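Local coordinates for amphoterin-induced protein 1 (Mus musculus, PDB 2XOT), which promotes the growth and fasciculation of neurites and forms homodimers through its leucine-rich repeat region, as a cell-adhesion protein of the neuronal membrane, at the interface of chains A and B. Coordinates in Å, arbitrary orientation; residue numbers count along the deposited sequence, not the author numbering. Chains: chain A/B, Amphoterin-induced protein 1.

The interface of chains A and B. Residues chain A 48, 73, 97, 120-121; chain B 17, 22, 24, 26.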
ATOM      1  N   HIS A  48      -8.800  18.150   7.487  1.00 22.41           N
ATOM      2  CA  HIS A  48      -9.559  18.965   8.446  1.00 22.62           C
ATOM      3  C   HIS A  48      -8.881  20.293   8.701  1.00 23.20           C
ATOM      4  O   HIS A  48      -8.748  20.742   9.832  1.00 23.19           O
ATOM      5  CB  HIS A  48      -9.816  18.209   9.744  1.00 22.98           C
ATOM      6  CG  HIS A  48     -10.665  16.991   9.564  1.00 23.04           C
ATOM      7  ND1 HIS A  48     -12.034  17.052   9.406  1.00 22.71           N
ATOM      8  CD2 HIS A  48     -10.337  15.677   9.497  1.00 24.51           C
ATOM      9  CE1 HIS A  48     -12.516  15.831   9.273  1.00 22.67           C
ATOM     10  NE2 HIS A  48     -11.504  14.974   9.307  1.00 23.84           N
ATOM     11  N   HIS A  73     -11.456  17.103   3.802  1.00 23.45           N
ATOM     12  CA  HIS A  73     -12.089  18.090   4.680  1.00 24.43           C
ATOM     13  C   HIS A  73     -11.280  19.363   4.750  1.00 24.96           C
ATOM     14  O   HIS A  73     -10.842  19.767   5.819  1.00 26.45           O
ATOM     15  CB  HIS A  73     -12.295  17.505   6.072  1.00 23.81           C
ATOM     16  CG  HIS A  73     -13.216  16.335   6.086  1.00 24.71           C
ATOM     17  ND1 HIS A  73     -14.584  16.470   6.072  1.00 27.29           N
ATOM     18  CD2 HIS A  73     -12.966  15.005   6.082  1.00 24.59           C
ATOM     19  CE1 HIS A  73     -15.141  15.275   6.094  1.00 26.94           C
ATOM     20  NE2 HIS A  73     -14.179  14.370   6.096  1.00 26.45           N
ATOM     21  N   SER A  97     -14.175  15.393   0.274  1.00 20.94           N
ATOM     22  CA  SER A  97     -14.773  16.409   1.158  1.00 21.43           C
ATOM     23  C   SER A  97     -14.128  17.783   1.015  1.00 22.39           C
ATOM     24  O   SER A  97     -13.640  18.368   1.976  1.00 22.75           O
ATOM     25  CB  SER A  97     -14.768  15.917   2.600  1.00 21.39           C
ATOM     26  OG  SER A  97     -15.509  14.695   2.691  1.00 22.21           O
ATOM     27  N   TYR A 120     -14.294  12.010  -3.673  1.00 19.62           N
ATOM     28  CA  TYR A 120     -15.713  11.871  -3.394  1.00 20.68           C
ATOM     29  C   TYR A 120     -16.146  13.023  -2.514  1.00 21.08           C
ATOM     30  O   TYR A 120     -15.326  13.640  -1.831  1.00 20.43           O
ATOM     31  CB  TYR A 120     -16.039  10.532  -2.762  1.00 21.12           C
ATOM     32  CG  TYR A 120     -15.457  10.292  -1.379  1.00 22.81           C
ATOM     33  CD1 TYR A 120     -16.130  10.734  -0.234  1.00 21.86           C
ATOM     34  CD2 TYR A 120     -14.258   9.602  -1.206  1.00 20.69           C
ATOM     35  CE1 TYR A 120     -15.623  10.512   1.029  1.00 21.64           C
ATOM     36  CE2 TYR A 120     -13.734   9.374   0.082  1.00 21.49           C
ATOM     37  CZ  TYR A 120     -14.426   9.844   1.189  1.00 22.54           C
ATOM     38  OH  TYR A 120     -13.936   9.656   2.471  1.00 23.44           O
ATOM     39  N   ASN A 121     -17.439  13.305  -2.540  1.00 21.37           N
ATOM     40  CA  ASN A 121     -17.989  14.399  -1.757  1.00 21.89           C
ATOM     41  C   ASN A 121     -17.357  15.735  -2.073  1.00 22.31           C
ATOM     42  O   ASN A 121     -16.963  16.471  -1.169  1.00 23.18           O
ATOM     43  CB  ASN A 121     -17.871  14.105  -0.252  1.00 21.28           C
ATOM     44  CG  ASN A 121     -18.708  15.079   0.601  1.00 21.98           C
ATOM     45  OD1 ASN A 121     -19.740  15.586   0.150  1.00 20.84           O
ATOM     46  ND2 ASN A 121     -18.243  15.356   1.803  1.00 18.06           N
TER
ATOM     47  N   LEU B  17     -20.216   9.204   5.879  1.00 28.37           N
ATOM     48  CA  LEU B  17     -20.275   9.365   4.452  1.00 27.81           C
ATOM     49  C   LEU B  17     -19.863   8.019   3.916  1.00 27.28           C
ATOM     50  O   LEU B  17     -18.797   7.527   4.244  1.00 26.77           O
ATOM     51  CB  LEU B  17     -19.233  10.367   3.999  1.00 28.46           C
ATOM     52  CG  LEU B  17     -19.493  11.862   3.955  1.00 29.16           C
ATOM     53  CD1 LEU B  17     -18.119  12.593   3.967  1.00 30.19           C
ATOM     54  CD2 LEU B  17     -20.298  12.161   2.704  1.00 30.83           C
ATOM     55  N   ILE B  22     -15.680   2.762   1.139  1.00 22.12           N
ATOM     56  CA  ILE B  22     -15.101   3.658   2.142  1.00 22.99           C
ATOM     57  C   ILE B  22     -16.160   4.337   3.041  1.00 23.13           C
ATOM     58  O   ILE B  22     -17.061   5.000   2.539  1.00 23.22           O
ATOM     59  CB  ILE B  22     -14.286   4.764   1.458  1.00 22.99           C
ATOM     60  CG1 ILE B  22     -13.049   4.144   0.780  1.00 24.14           C
ATOM     61  CG2 ILE B  22     -13.882   5.866   2.471  1.00 22.25           C
ATOM     62  CD1 ILE B  22     -12.160   5.161   0.118  1.00 24.26           C
ATOM     63  N   SER B  24     -16.460   7.250   5.702  1.00 23.86           N
ATOM     64  CA  SER B  24     -15.784   8.386   6.342  1.00 24.03           C
ATOM     65  C   SER B  24     -16.721   8.913   7.434  1.00 24.57           C
ATOM     66  O   SER B  24     -17.744   9.508   7.117  1.00 23.16           O
ATOM     67  CB  SER B  24     -15.491   9.473   5.288  1.00 24.80           C
ATOM     68  OG  SER B  24     -14.786  10.598   5.823  1.00 25.47           O
ATOM     69  N   SER B  26     -15.581  10.813  10.324  1.00 27.01           N
ATOM     70  CA  SER B  26     -14.635  11.556  11.131  1.00 27.74           C
ATOM     71  C   SER B  26     -15.219  12.880  11.575  1.00 28.73           C
ATOM     72  O   SER B  26     -16.095  13.434  10.903  1.00 28.34           O
ATOM     73  CB  SER B  26     -13.349  11.813  10.335  1.00 28.02           C
ATOM     74  OG  SER B  26     -13.549  12.794   9.339  1.00 27.96           O
TER
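A:His48 meets B:Ser26 tip to edge: the serine hydroxyl lies in the plane of the imidazole ring, at the edge beside NE2 and CE1, and shares a hydrogen bond with it, NE2 to OG 3.0 Å, in which either group could be the donor. B:Ser26 carries OG between its backbone N and carbonyl carbon (chi1 73°), which points the hydroxyl at the ring. Next in the row, A:His73 turns its ring edge to the partner, and B:Ser24 OG lies in the ring plane at 3.8 Å from NE2, a contact rather than a hydrogen bond. Both faces of this imidazole are packed within its own chain, by CE1 of A:His48 toward the rim of one face and CB of A:Ser97 over the centre of the other, so that side chains from successive leucine-rich repeats stack along the surface.

A:Tyr120, its CG between the backbone N and the carbonyl carbon (chi1 65°), directs its phenol toward chain B, OH lying 3.2 Å from CB of B:Ser24, while CG2 of B:Ile22 touches the same oxygen at 3.8 Å. Beyond it, B:Leu17 crosses A:Asn121 at about a right angle, its methyl CD1 set 3.5 Å from the amide ND2 and also against A:Ser97 OG. An alanine in place of A:Asn121 would probably leave the A:Ser97 hydroxyl without this amide donor and open a gap beside the B:Leu17 methyls. This patch, repeated by two-fold symmetry, belongs to the homodimer interface, where strands 17-19 and 22-24 and the loop that follows, in the N-terminal cap (LRRNT) of one chain, meet the repeats of the other. The A:Asn121 amide is held by ND2 donating to A:Ser97 OG at 3.0 Å, the acceptor close to the amide plane.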